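Local structure of transcriptional repressor of the blcABC operon (Agrobacterium tumefaciens, 3MQ0) at residues B[24-27]-B[28-31]; B[33-36]-B[37-41]; B[44-48]-B[49-53]; B[190-193]-B[194-197]; B[238-242]-B[243-247]. The protein represses transcription of the blcABC operon, probably by binding DNA through a helix-turn-helix domain joined to a GAF-fold domain. All blocks are in the same frame, centred on the assembly; numbering follows the deposited sequence.

The five contacts come in series along the chain. Interaction 1 joins the loop before helix 27-41 to its first turn, and interaction 2 follows on the same helix. Their centres are about 14 Å apart, and both touch the second subunit. Interaction 3 follows at strand 46-47 and helix 48-52. Its centre lies about 11 Å from that of interaction 2, and the two touch where Leu51 packs on Leu38 and Val39. These three belong to the helix-turn-helix part. Interactions 4 and 5 lie in the C-terminal GAF-fold part, about 23 Å apart between centres and not touching. Interactions 3 and 5 are about 55 Å apart, centre to centre, so the two groups lie in separate domains.

Interaction 1. Residues B[24-27]-B[28-31]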
loop_
_atom_site.group_PDB
_atom_site.type_symbol
_atom_site.label_atom_id
_atom_site.label_comp_id
_atom_site.label_asym_id
_atom_site.label_seq_id
_atom_site.Cartn_x
_atom_site.Cartn_y
_atom_site.Cartn_z
ATOM N N ASP B 24 -17.623 16.464 -20.284
ATOM C CA ASP B 24 -16.341 15.865 -20.648
ATOM C C ASP B 24 -15.269 16.948 -20.553
ATOM O O ASP B 24 -14.499 17.167 -21.487
ATOM C CB ASP B 24 -16.402 15.270 -22.063
ATOM C CG ASP B 24 -15.209 14.372 -22.385
ATOM O OD1 ASP B 24 -14.523 13.894 -21.446
ATOM O OD2 ASP B 24 -14.965 14.137 -23.590
ATOM N N THR B 25 -15.246 17.640 -19.419
ATOM C CA THR B 25 -14.234 18.662 -19.171
ATOM C C THR B 25 -12.848 18.010 -19.004
ATOM O O THR B 25 -12.749 16.854 -18.607
ATOM C CB THR B 25 -14.598 19.503 -17.943
ATOM O OG1 THR B 25 -14.882 18.640 -16.838
ATOM C CG2 THR B 25 -15.843 20.343 -18.230
ATOM N N VAL B 26 -11.792 18.762 -19.316
ATOM C CA VAL B 26 -10.409 18.259 -19.298
ATOM C C VAL B 26 -10.274 16.837 -19.849
ATOM O O VAL B 26 -9.858 15.926 -19.143
ATOM C CB VAL B 26 -9.788 18.340 -17.894
ATOM C CG1 VAL B 26 -8.270 18.280 -17.998
ATOM C CG2 VAL B 26 -10.199 19.646 -17.224
ATOM N N PRO B 27 -10.650 16.639 -21.119
ATOM C CA PRO B 27 -10.708 15.321 -21.759
ATOM C C PRO B 27 -9.458 14.463 -21.617
ATOM O O PRO B 27 -9.595 13.273 -21.342
ATOM C CB PRO B 27 -10.919 15.667 -23.235
ATOM C CG PRO B 27 -11.587 16.959 -23.226
ATOM C CD PRO B 27 -11.135 17.705 -22.010
ATOM N N ALA B 28 -8.265 15.032 -21.807
ATOM C CA ALA B 28 -7.035 14.227 -21.756
ATOM C C ALA B 28 -6.816 13.606 -20.372
ATOM O O ALA B 28 -6.378 12.462 -20.245
ATOM C CB ALA B 28 -5.819 15.076 -22.172
ATOM N N LEU B 29 -7.150 14.351 -19.333
ATOM C CA LEU B 29 -7.054 13.825 -17.983
ATOM C C LEU B 29 -8.053 12.682 -17.752
ATOM O O LEU B 29 -7.695 11.656 -17.180
ATOM C CB LEU B 29 -7.270 14.937 -16.957
ATOM C CG LEU B 29 -7.144 14.490 -15.511
ATOM C CD1 LEU B 29 -5.814 13.784 -15.263
ATOM C CD2 LEU B 29 -7.284 15.737 -14.639
ATOM N N ARG B 30 -9.300 12.867 -18.177
ATOM C CA ARG B 30 -10.306 11.816 -18.029
ATOM C C ARG B 30 -9.874 10.525 -18.727
ATOM O O ARG B 30 -10.009 9.444 -18.152
ATOM C CB ARG B 30 -11.662 12.282 -18.549
ATOM C CG ARG B 30 -12.277 13.409 -17.718
ATOM C CD ARG B 30 -13.679 13.721 -18.196
ATOM N NE ARG B 30 -14.249 14.859 -17.478
ATOM C CZ ARG B 30 -14.857 14.769 -16.301
ATOM N NH1 ARG B 30 -14.963 13.592 -15.683
ATOM N NH2 ARG B 30 -15.358 15.860 -15.742
ATOM N N ARG B 31 -9.339 10.631 -19.945
ATOM C CA ARG B 31 -8.881 9.443 -20.663
ATOM C C ARG B 31 -7.664 8.804 -19.992
ATOM O O ARG B 31 -7.567 7.578 -19.934
ATOM C CB ARG B 31 -8.552 9.741 -22.135
ATOM C CG ARG B 31 -9.689 10.352 -22.971
ATOM C CD ARG B 31 -11.023 9.739 -22.672
ATOM N NE ARG B 31 -12.062 10.248 -23.567
ATOM C CZ ARG B 31 -12.712 11.399 -23.404
ATOM N NH1 ARG B 31 -12.426 12.196 -22.385
ATOM N NH2 ARG B 31 -13.654 11.759 -24.270
#
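Asp24 has its CG anti to the backbone N (chi1 -167°), and Arg31 bends at chi2 (-40°), which brings carboxylate and guanidinium together from opposite directions. The grip is end-on. Arg31 NH2 donates to Asp24 OD2 at 2.8 Å, and this oxygen lies in the guanidinium plane. Arg31 NH1 donates to Asp24 OD1 at 2.9 Å, on its syn lone pair, though this oxygen is tilted from the guanidinium plane. The two flat groups are 37° apart, so the salt bridge is twisted. NH1 also makes a weak bond to the carbonyl oxygen of Pro27.

Arg30 runs extended from CG to NE and reaches back to Thr25 side-on. Its NE donates to Thr25 O at 2.7 Å in a bent bond, on a lone pair in the carbonyl plane. Its NH2 donates to Thr25 OG1 at 3.0 Å in a straight bond. Val26 is the N-cap residue of helix 27-41. Its O accepts from Arg30 N at 3.3 Å, and its CG1 lies beside Leu29 CB.

Asp56 forms a salt bridge with Arg31 NE. Glu71 of the second subunit does the same with Arg30 NH2. Each arginine ties the segment before the helix to the first turn. Arg31 pairs with two acids of its own chain, and Arg30 with one of the second subunit. The paired bonds limit rotation of both guanidinium groups, and the acids probably offset their charge.

Interaction 2. Residues B[33-36]-B[37-41]; sequences VRIL and DLVAG
Helix 27-41 opens the helix-turn-helix domain, and residues 33-41 belong to its later turns. Asp37 stands one turn after Val33, and their side chains lie side by side, pointing the same way. Val33 CG1 is 4.0 Å from Asp37 OD2. Asp37 has its CG anti to the carbonyl carbon (chi1 -72°), which leaves the carboxylate folded back toward the preceding turn, with CG 3.3 Å from Val33 O. Arg34 and Leu38 repeat this pattern, with Arg34 CG 4.1 Å from Leu38 CD1. The same methyl also rests against the carbonyl oxygen of Arg34. Ile35 and Val39 meet more loosely through their CG2 methyls, 4.3 Å apart.

The backbone is regular. Asp37 N donates to Val33 O at 2.9 Å, and Val39 N to Ile35 O at 3.0 Å. Leu38 N and Ala40 N bond in the same way to Arg34 O and Leu36 O. These bonds keep the helical spacing that places residues four apart side by side.

The polar end of Asp37 serves the dimer. Its OD1 accepts from His88 NE2 and Trp92 NE1 of the second subunit, and Val33 packs on that same His88. Leu36 also touches Trp92 of the second subunit. Within the chain, Ile35 faces Leu65, Leu66 and Met69 of helix 59-71. Leu36 and Val39 meet Ile85 of strand 82-85, while Leu38 lies on Phe54. The helix therefore sits between the domain core and the partner subunit.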
loop_
_atom_site.group_PDB
_atom_site.type_symbol
_atom_site.label_atom_id
_atom_site.label_comp_id
_atom_site.label_asym_id
_atom_site.label_seq_id
_atom_site.Cartn_x
_atom_site.Cartn_y
_atom_site.Cartn_z
ATOM N N VAL B 33 -6.915 8.860 -16.837
ATOM C CA VAL B 33 -7.440 8.171 -15.661
ATOM C C VAL B 33 -8.119 6.848 -16.044
ATOM O O VAL B 33 -7.910 5.816 -15.397
ATOM C CB VAL B 33 -8.365 9.086 -14.862
ATOM C CG1 VAL B 33 -9.090 8.306 -13.758
ATOM C CG2 VAL B 33 -7.542 10.236 -14.273
ATOM N N ARG B 34 -8.898 6.855 -17.121
ATOM C CA ARG B 34 -9.513 5.604 -17.583
ATOM C C ARG B 34 -8.469 4.534 -17.935
ATOM O O ARG B 34 -8.615 3.347 -17.578
ATOM C CB ARG B 34 -10.434 5.879 -18.766
ATOM C CG ARG B 34 -11.058 4.642 -19.386
ATOM C CD ARG B 34 -12.121 5.061 -20.398
ATOM N NE ARG B 34 -12.354 6.502 -20.353
ATOM C CZ ARG B 34 -13.240 7.100 -19.562
ATOM N NH1 ARG B 34 -13.996 6.378 -18.741
ATOM N NH2 ARG B 34 -13.366 8.426 -19.590
ATOM N N ILE B 35 -7.412 4.957 -18.625
ATOM C CA ILE B 35 -6.312 4.062 -18.995
ATOM C C ILE B 35 -5.610 3.517 -17.759
ATOM O O ILE B 35 -5.343 2.324 -17.680
ATOM C CB ILE B 35 -5.281 4.785 -19.896
ATOM C CG1 ILE B 35 -5.885 5.036 -21.277
ATOM C CG2 ILE B 35 -3.998 3.969 -20.040
ATOM C CD1 ILE B 35 -5.109 6.079 -22.073
ATOM N N LEU B 36 -5.298 4.382 -16.793
ATOM C CA LEU B 36 -4.647 3.892 -15.584
ATOM C C LEU B 36 -5.531 2.901 -14.838
ATOM O O LEU B 36 -5.043 1.891 -14.327
ATOM C CB LEU B 36 -4.207 5.041 -14.675
ATOM C CG LEU B 36 -3.049 5.828 -15.307
ATOM C CD1 LEU B 36 -2.941 7.198 -14.671
ATOM C CD2 LEU B 36 -1.715 5.089 -15.205
ATOM N N ASP B 37 -6.831 3.167 -14.789
ATOM C CA ASP B 37 -7.726 2.224 -14.131
ATOM C C ASP B 37 -7.723 0.860 -14.825
ATOM O O ASP B 37 -7.764 -0.175 -14.166
ATOM C CB ASP B 37 -9.142 2.775 -14.056
ATOM C CG ASP B 37 -9.282 3.906 -13.048
ATOM O OD1 ASP B 37 -8.358 4.135 -12.225
ATOM O OD2 ASP B 37 -10.341 4.562 -13.071
ATOM N N LEU B 38 -7.691 0.863 -16.154
ATOM C CA LEU B 38 -7.710 -0.379 -16.924
ATOM C C LEU B 38 -6.437 -1.181 -16.712
ATOM O O LEU B 38 -6.486 -2.388 -16.508
ATOM C CB LEU B 38 -7.889 -0.093 -18.404
ATOM C CG LEU B 38 -9.314 0.241 -18.824
ATOM C CD1 LEU B 38 -9.302 1.007 -20.129
ATOM C CD2 LEU B 38 -10.141 -1.038 -18.944
ATOM N N VAL B 39 -5.299 -0.500 -16.745
ATOM C CA VAL B 39 -4.020 -1.162 -16.523
ATOM C C VAL B 39 -3.939 -1.705 -15.097
ATOM O O VAL B 39 -3.477 -2.820 -14.867
ATOM C CB VAL B 39 -2.852 -0.206 -16.809
ATOM C CG1 VAL B 39 -1.531 -0.828 -16.397
ATOM C CG2 VAL B 39 -2.844 0.166 -18.290
ATOM N N ALA B 40 -4.408 -0.922 -14.135
ATOM C CA ALA B 40 -4.296 -1.334 -12.753
ATOM C C ALA B 40 -5.146 -2.567 -12.491
ATOM O O ALA B 40 -4.774 -3.421 -11.689
ATOM C CB ALA B 40 -4.693 -0.183 -11.822
ATOM N N GLY B 41 -6.279 -2.661 -13.184
ATOM C CA GLY B 41 -7.238 -3.725 -12.959
ATOM C C GLY B 41 -7.046 -4.980 -13.795
ATOM O O GLY B 41 -7.760 -5.961 -13.606
#

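Interaction 3. Residues B[44-48]-B[49-53]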
loop_
_atom_site.group_PDB
_atom_site.type_symbol
_atom_site.label_atom_id
_atom_site.label_comp_id
_atom_site.label_asym_id
_atom_site.label_seq_id
_atom_site.Cartn_x
_atom_site.Cartn_y
_atom_site.Cartn_z
ATOM N N ARG B 44 -3.292 -9.237 -16.600
ATOM C CA ARG B 44 -2.455 -9.455 -17.773
ATOM C C ARG B 44 -1.979 -8.104 -18.300
ATOM O O ARG B 44 -2.760 -7.154 -18.376
ATOM C CB ARG B 44 -3.285 -10.167 -18.839
ATOM C CG ARG B 44 -2.517 -10.833 -19.948
ATOM C CD ARG B 44 -3.477 -11.674 -20.792
ATOM N NE ARG B 44 -4.688 -10.932 -21.142
ATOM C CZ ARG B 44 -4.787 -10.130 -22.196
ATOM N NH1 ARG B 44 -3.751 -9.975 -23.003
ATOM N NH2 ARG B 44 -5.916 -9.480 -22.446
ATOM N N ASP B 45 -0.702 -8.001 -18.653
ATOM C CA ASP B 45 -0.180 -6.730 -19.160
ATOM C C ASP B 45 -0.623 -6.528 -20.600
ATOM O O ASP B 45 -0.446 -7.413 -21.444
ATOM C CB ASP B 45 1.342 -6.677 -19.032
ATOM C CG ASP B 45 1.813 -7.135 -17.662
ATOM O OD1 ASP B 45 1.580 -6.397 -16.679
ATOM O OD2 ASP B 45 2.394 -8.241 -17.564
ATOM N N LEU B 46 -1.200 -5.363 -20.877
ATOM C CA LEU B 46 -1.840 -5.092 -22.167
ATOM C C LEU B 46 -0.961 -4.280 -23.110
ATOM O O LEU B 46 -0.149 -3.470 -22.674
ATOM C CB LEU B 46 -3.155 -4.335 -21.933
ATOM C CG LEU B 46 -4.094 -4.997 -20.923
ATOM C CD1 LEU B 46 -5.230 -4.054 -20.544
ATOM C CD2 LEU B 46 -4.614 -6.315 -21.472
ATOM N N THR B 47 -1.152 -4.491 -24.408
ATOM C CA THR B 47 -0.447 -3.738 -25.434
ATOM C C THR B 47 -1.151 -2.412 -25.672
ATOM O O THR B 47 -2.278 -2.201 -25.222
ATOM C CB THR B 47 -0.447 -4.503 -26.779
ATOM O OG1 THR B 47 -1.806 -4.728 -27.197
ATOM C CG2 THR B 47 0.256 -5.836 -26.630
ATOM N N ALA B 48 -0.495 -1.518 -26.400
ATOM C CA ALA B 48 -1.128 -0.251 -26.734
ATOM C C ALA B 48 -2.349 -0.546 -27.595
ATOM O O ALA B 48 -3.383 0.105 -27.457
ATOM C CB ALA B 48 -0.160 0.669 -27.460
ATOM N N ALA B 49 -2.238 -1.544 -28.472
ATOM C CA ALA B 49 -3.354 -1.875 -29.347
ATOM C C ALA B 49 -4.559 -2.327 -28.538
ATOM O O ALA B 49 -5.691 -1.946 -28.825
ATOM C CB ALA B 49 -2.953 -2.937 -30.346
ATOM N N GLU B 50 -4.317 -3.139 -27.515
ATOM C CA GLU B 50 -5.398 -3.599 -26.656
ATOM C C GLU B 50 -6.056 -2.446 -25.899
ATOM O O GLU B 50 -7.283 -2.373 -25.805
ATOM C CB GLU B 50 -4.909 -4.690 -25.692
ATOM C CG GLU B 50 -4.609 -6.021 -26.386
ATOM C CD GLU B 50 -3.935 -7.034 -25.474
ATOM O OE1 GLU B 50 -2.992 -6.650 -24.750
ATOM O OE2 GLU B 50 -4.351 -8.217 -25.482
ATOM N N LEU B 51 -5.249 -1.543 -25.351
ATOM C CA LEU B 51 -5.797 -0.435 -24.580
ATOM C C LEU B 51 -6.584 0.513 -25.476
ATOM O O LEU B 51 -7.580 1.097 -25.055
ATOM C CB LEU B 51 -4.689 0.335 -23.857
ATOM C CG LEU B 51 -4.033 -0.422 -22.707
ATOM C CD1 LEU B 51 -2.736 0.284 -22.298
ATOM C CD2 LEU B 51 -5.010 -0.499 -21.543
ATOM N N THR B 52 -6.120 0.657 -26.712
ATOM C CA THR B 52 -6.725 1.581 -27.661
ATOM C C THR B 52 -8.194 1.208 -27.881
ATOM O O THR B 52 -9.041 2.077 -28.061
ATOM C CB THR B 52 -5.913 1.595 -28.983
ATOM O OG1 THR B 52 -4.669 2.268 -28.757
ATOM C CG2 THR B 52 -6.656 2.303 -30.094
ATOM N N ARG B 53 -8.486 -0.091 -27.834
ATOM C CA ARG B 53 -9.846 -0.606 -27.999
ATOM C C ARG B 53 -10.792 -0.053 -26.935
ATOM O O ARG B 53 -12.009 -0.039 -27.123
ATOM C CB ARG B 53 -9.830 -2.142 -27.934
ATOM C CG ARG B 53 -11.000 -2.828 -28.618
ATOM C CD ARG B 53 -10.996 -4.342 -28.364
ATOM N NE ARG B 53 -9.800 -5.003 -28.892
ATOM C CZ ARG B 53 -8.706 -5.280 -28.181
ATOM N NH1 ARG B 53 -8.638 -4.956 -26.891
ATOM N NH2 ARG B 53 -7.676 -5.882 -28.764
HETATM O O HOH W 1 -1.319 -8.529 -23.649
#
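Glu50 and Thr47 carry this contact, with Ala48 completing the turn. Glu50 has its CG anti to the carbonyl carbon (chi1 -71°) and extends back over the start of helix 48-52. Its OE1 accepts from Thr47 N at 2.9 Å, through the anti lone pair. In return, Thr47 OG1 accepts from Glu50 N at 3.0 Å. The side chains cross obliquely, with OG1 only 3.2 Å from Glu50 CG.

The other carboxylate oxygen meets Arg44. Arg44 NH1 donates to Glu50 OE2 at 3.1 Å in a straight bond (169°), forming a salt bridge. OE2 lies at the guanidinium edge, in its plane, and the two flat groups are 68° apart. A water joins Asp45 O to Glu50 OE1, so several polar groups fix this carboxylate.

Ala48 contributes its carbonyl oxygen. Thr52 N and Thr52 OG1 both donate to Ala48 O, from opposite faces of its plane, the hydroxyl at 2.8 Å. On the apolar side, Leu46 CD1 meets Leu51 CD2 at 3.7 Å, the side chains crossing at about a right angle. Leu51 continues onto Leu66 of helix 59-71 and Leu83 of strand 82-85.

The reciprocal bonds of Thr47, the N-cap residue, and Glu50 make a capping box. Here it starts helix 48-52 right where the short, weakly bonded strand 46-47 ends, within the helix-turn-helix domain.

Interaction 4. Residues B[190-193]-B[194-197]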
loop_
_atom_site.group_PDB
_atom_site.type_symbol
_atom_site.label_atom_id
_atom_site.label_comp_id
_atom_site.label_asym_id
_atom_site.label_seq_id
_atom_site.Cartn_x
_atom_site.Cartn_y
_atom_site.Cartn_z
ATOM N N ALA B 190 -25.067 -9.817 29.347
ATOM C CA ALA B 190 -24.643 -10.424 30.603
ATOM C C ALA B 190 -23.477 -11.397 30.482
ATOM O O ALA B 190 -22.898 -11.791 31.482
ATOM C CB ALA B 190 -25.833 -11.105 31.278
ATOM N N GLY B 191 -23.127 -11.792 29.266
ATOM C CA GLY B 191 -22.049 -12.748 29.110
ATOM C C GLY B 191 -21.697 -13.088 27.683
ATOM O O GLY B 191 -22.304 -12.597 26.728
ATOM N N LEU B 192 -20.723 -13.974 27.545
ATOM C CA LEU B 192 -20.171 -14.291 26.248
ATOM C C LEU B 192 -21.207 -14.886 25.301
ATOM O O LEU B 192 -21.274 -14.503 24.131
ATOM C CB LEU B 192 -18.971 -15.227 26.411
ATOM C CG LEU B 192 -18.046 -15.280 25.201
ATOM C CD1 LEU B 192 -17.896 -13.904 24.576
ATOM C CD2 LEU B 192 -16.697 -15.841 25.598
ATOM N N SER B 193 -22.020 -15.811 25.799
ATOM C CA SER B 193 -23.025 -16.459 24.968
ATOM C C SER B 193 -24.017 -15.450 24.400
ATOM O O SER B 193 -24.374 -15.490 23.218
ATOM C CB SER B 193 -23.777 -17.516 25.780
ATOM O OG SER B 193 -24.828 -18.076 25.010
ATOM N N GLN B 194 -24.476 -14.539 25.244
ATOM C CA GLN B 194 -25.435 -13.550 24.785
ATOM C C GLN B 194 -24.782 -12.588 23.795
ATOM O O GLN B 194 -25.409 -12.170 22.819
ATOM C CB GLN B 194 -26.029 -12.805 25.985
ATOM C CG GLN B 194 -26.773 -13.714 26.967
ATOM C CD GLN B 194 -25.897 -14.269 28.096
ATOM O OE1 GLN B 194 -24.739 -14.659 27.894
ATOM N NE2 GLN B 194 -26.462 -14.306 29.301
ATOM N N LEU B 195 -23.521 -12.245 24.042
ATOM C CA LEU B 195 -22.788 -11.364 23.142
ATOM C C LEU B 195 -22.665 -12.013 21.759
ATOM O O LEU B 195 -22.866 -11.358 20.734
ATOM C CB LEU B 195 -21.408 -11.030 23.723
ATOM C CG LEU B 195 -20.448 -10.256 22.822
ATOM C CD1 LEU B 195 -21.024 -8.876 22.463
ATOM C CD2 LEU B 195 -19.079 -10.121 23.474
ATOM N N GLU B 196 -22.351 -13.303 21.727
ATOM C CA GLU B 196 -22.159 -13.972 20.449
ATOM C C GLU B 196 -23.427 -14.050 19.610
ATOM O O GLU B 196 -23.367 -14.008 18.374
ATOM C CB GLU B 196 -21.530 -15.350 20.647
ATOM C CG GLU B 196 -20.039 -15.234 20.993
ATOM C CD GLU B 196 -19.362 -16.580 21.113
ATOM O OE1 GLU B 196 -19.735 -17.345 22.024
ATOM O OE2 GLU B 196 -18.461 -16.876 20.294
ATOM N N GLU B 197 -24.577 -14.137 20.270
ATOM C CA GLU B 197 -25.848 -14.034 19.552
ATOM C C GLU B 197 -25.990 -12.649 18.914
ATOM O O GLU B 197 -26.336 -12.524 17.737
ATOM C CB GLU B 197 -27.021 -14.324 20.487
ATOM C CG GLU B 197 -27.032 -15.762 20.961
ATOM C CD GLU B 197 -27.863 -15.989 22.211
ATOM O OE1 GLU B 197 -28.433 -15.014 22.765
ATOM O OE2 GLU B 197 -27.935 -17.157 22.643
#
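Ala190 begins the contact with its CB beside the side-chain amide of Gln194, which bends back toward the loop. The orientation of that amide is uncertain. Gly191 follows at the N-cap position, right before helix 192-205 of the C-terminal GAF-fold domain. With no side chain here, its contribution is a backbone one: Gly191 O accepts from Leu195 N at 3.0 Å.

Leu192 comes next. Its CG is anti to the backbone N (chi1 -161°), and the end of the side chain turns back to the next turn of the helix. Its CD1 lies 4.1 Å from Leu195 CD2, the two side chains crossing at a slant. Leu192 CG also lies 4.1 Å from Glu196 OE1, a loose approach. Leu192 O accepts from Glu196 N at 2.9 Å, and Glu196 CG rests on the same oxygen at 3.5 Å.

Ser193 closes the segment. Its O accepts from Glu197 N at 3.3 Å, and Glu197 CG lies 3.5 Å from that oxygen.

Glu196 has its main polar partner in Arg174 of helix 170-176, a salt bridge through OE1. Leu192 touches the same arginine, and Leu195 packs on Phe180. The first turn is thus joined by backbone bonds and modest apolar contact. The charge of Glu196 is probably offset by Arg174, and their salt bridge ties this helix to helix 170-176.

Interaction 5. Residues B[238-242]-B[243-247]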
loop_
_atom_site.group_PDB
_atom_site.type_symbol
_atom_site.label_atom_id
_atom_site.label_comp_id
_atom_site.label_asym_id
_atom_site.label_seq_id
_atom_site.Cartn_x
_atom_site.Cartn_y
_atom_site.Cartn_z
ATOM N N ILE B 238 -24.768 6.393 15.866
ATOM C CA ILE B 238 -25.633 7.496 16.229
ATOM C C ILE B 238 -26.326 7.111 17.524
ATOM O O ILE B 238 -26.566 5.930 17.783
ATOM C CB ILE B 238 -26.653 7.824 15.132
ATOM C CG1 ILE B 238 -27.534 6.613 14.840
ATOM C CG2 ILE B 238 -25.933 8.285 13.853
ATOM C CD1 ILE B 238 -28.469 6.825 13.647
ATOM N N SER B 239 -26.650 8.097 18.333
ATOM C CA SER B 239 -27.350 7.945 19.586
ATOM C C SER B 239 -28.647 8.750 19.606
ATOM O O SER B 239 -28.665 9.824 19.159
ATOM C CB SER B 239 -26.483 8.459 20.722
ATOM O OG SER B 239 -25.352 7.673 20.839
ATOM N N LEU B 240 -29.690 8.170 20.162
ATOM C CA LEU B 240 -30.959 8.879 20.274
ATOM C C LEU B 240 -31.732 8.355 21.467
ATOM O O LEU B 240 -31.334 7.370 22.095
ATOM C CB LEU B 240 -31.790 8.711 18.997
ATOM C CG LEU B 240 -32.021 7.274 18.527
ATOM C CD1 LEU B 240 -33.349 7.157 17.815
ATOM C CD2 LEU B 240 -30.880 6.834 17.602
ATOM N N ILE B 241 -32.836 9.024 21.787
ATOM C CA ILE B 241 -33.716 8.567 22.851
ATOM C C ILE B 241 -34.521 7.356 22.372
ATOM O O ILE B 241 -35.242 7.434 21.377
ATOM C CB ILE B 241 -34.670 9.686 23.289
ATOM C CG1 ILE B 241 -33.870 10.862 23.847
ATOM C CG2 ILE B 241 -35.673 9.161 24.312
ATOM C CD1 ILE B 241 -33.024 10.500 25.053
ATOM N N ARG B 242 -34.398 6.244 23.092
ATOM C CA ARG B 242 -35.023 4.977 22.701
ATOM C C ARG B 242 -36.539 5.080 22.551
ATOM O O ARG B 242 -37.104 4.633 21.556
ATOM C CB ARG B 242 -34.678 3.882 23.716
ATOM C CG ARG B 242 -35.789 2.856 23.959
ATOM C CD ARG B 242 -35.741 1.681 22.975
ATOM N NE ARG B 242 -36.515 1.914 21.754
ATOM C CZ ARG B 242 -36.824 0.963 20.875
ATOM N NH1 ARG B 242 -36.432 -0.287 21.080
ATOM N NH2 ARG B 242 -37.532 1.257 19.792
ATOM N N SER B 243 -37.191 5.674 23.542
ATOM C CA SER B 243 -38.648 5.769 23.558
ATOM C C SER B 243 -39.182 6.575 22.378
ATOM O O SER B 243 -40.389 6.727 22.211
ATOM C CB SER B 243 -39.108 6.411 24.865
ATOM O OG SER B 243 -38.547 7.705 25.021
ATOM N N GLU B 244 -38.277 7.086 21.555
ATOM C CA GLU B 244 -38.642 8.011 20.492
ATOM C C GLU B 244 -38.506 7.392 19.094
ATOM O O GLU B 244 -38.669 8.077 18.082
ATOM C CB GLU B 244 -37.775 9.269 20.618
ATOM C CG GLU B 244 -38.029 10.362 19.598
ATOM C CD GLU B 244 -37.417 11.686 20.019
ATOM O OE1 GLU B 244 -37.817 12.207 21.082
ATOM O OE2 GLU B 244 -36.535 12.198 19.295
ATOM N N ALA B 245 -38.233 6.092 19.038
ATOM C CA ALA B 245 -37.985 5.430 17.756
ATOM C C ALA B 245 -38.647 4.063 17.651
ATOM O O ALA B 245 -38.434 3.201 18.498
ATOM C CB ALA B 245 -36.476 5.296 17.524
ATOM N N SER B 246 -39.430 3.853 16.599
ATOM C CA SER B 246 -40.036 2.541 16.350
ATOM C C SER B 246 -38.954 1.553 15.924
ATOM O O SER B 246 -37.870 1.963 15.530
ATOM C CB SER B 246 -41.087 2.638 15.245
ATOM O OG SER B 246 -40.481 2.895 13.989
ATOM N N ASP B 247 -39.245 0.255 16.007
ATOM C CA ASP B 247 -38.304 -0.757 15.537
ATOM C C ASP B 247 -38.029 -0.571 14.049
ATOM O O ASP B 247 -36.907 -0.779 13.585
ATOM C CB ASP B 247 -38.837 -2.165 15.794
ATOM C CG ASP B 247 -38.813 -2.541 17.267
ATOM O OD1 ASP B 247 -38.202 -1.798 18.066
ATOM O OD2 ASP B 247 -39.394 -3.593 17.617
#
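Arg242 and Asp247 approach each other obliquely, their guanidinium and carboxylate planes 46° apart. Arg242 bends at chi2 (88°) and again at chi3, which carries its end alongside the segment that follows. Asp247 OD1 lies at the guanidinium edge, in plane, 3.6 Å from Arg242 NH2. This is a long salt bridge.

The same nitrogen lies nearly in line with the C=O bond of Ala245, though the N-H is bent from it (143°). Arg242 NH2 donates to Ala245 O in the guanidinium plane. The bond is modelled at 2.5 Å, short enough that the exact length is doubtful. Both acceptors thus meet the edge of the group. Arg242 also packs on Leu219 of strand 218-226 and on Ile250 of helix 247-267.

On the apolar side, Leu240 points toward the following segment, and its CD1 meets Ala245 CB at 3.7 Å. The methyl of Ala245 also touches Ile250. Ile241 sets its CG2 anti to the backbone N, 3.3 Å from Ser243 OG. Its CB lies 4.1 Å from Glu244 CB.

The backbone turns sharply here, through a short 3-10 segment. Ala245 N donates to Arg242 O at 3.1 Å, from above the carbonyl plane. Beyond the turn, Ser246 is the N-cap of helix 247-267, its OG bonded to Lys249 N.

This turn links strand 232-241 of the six-stranded antiparallel sheet of the GAF-fold domain to that helix. Arg242 reaches along the turn to its far end. One edge of its guanidinium meets both Ala245 O and Asp247 OD1, so it would partly offset the charge of Asp247.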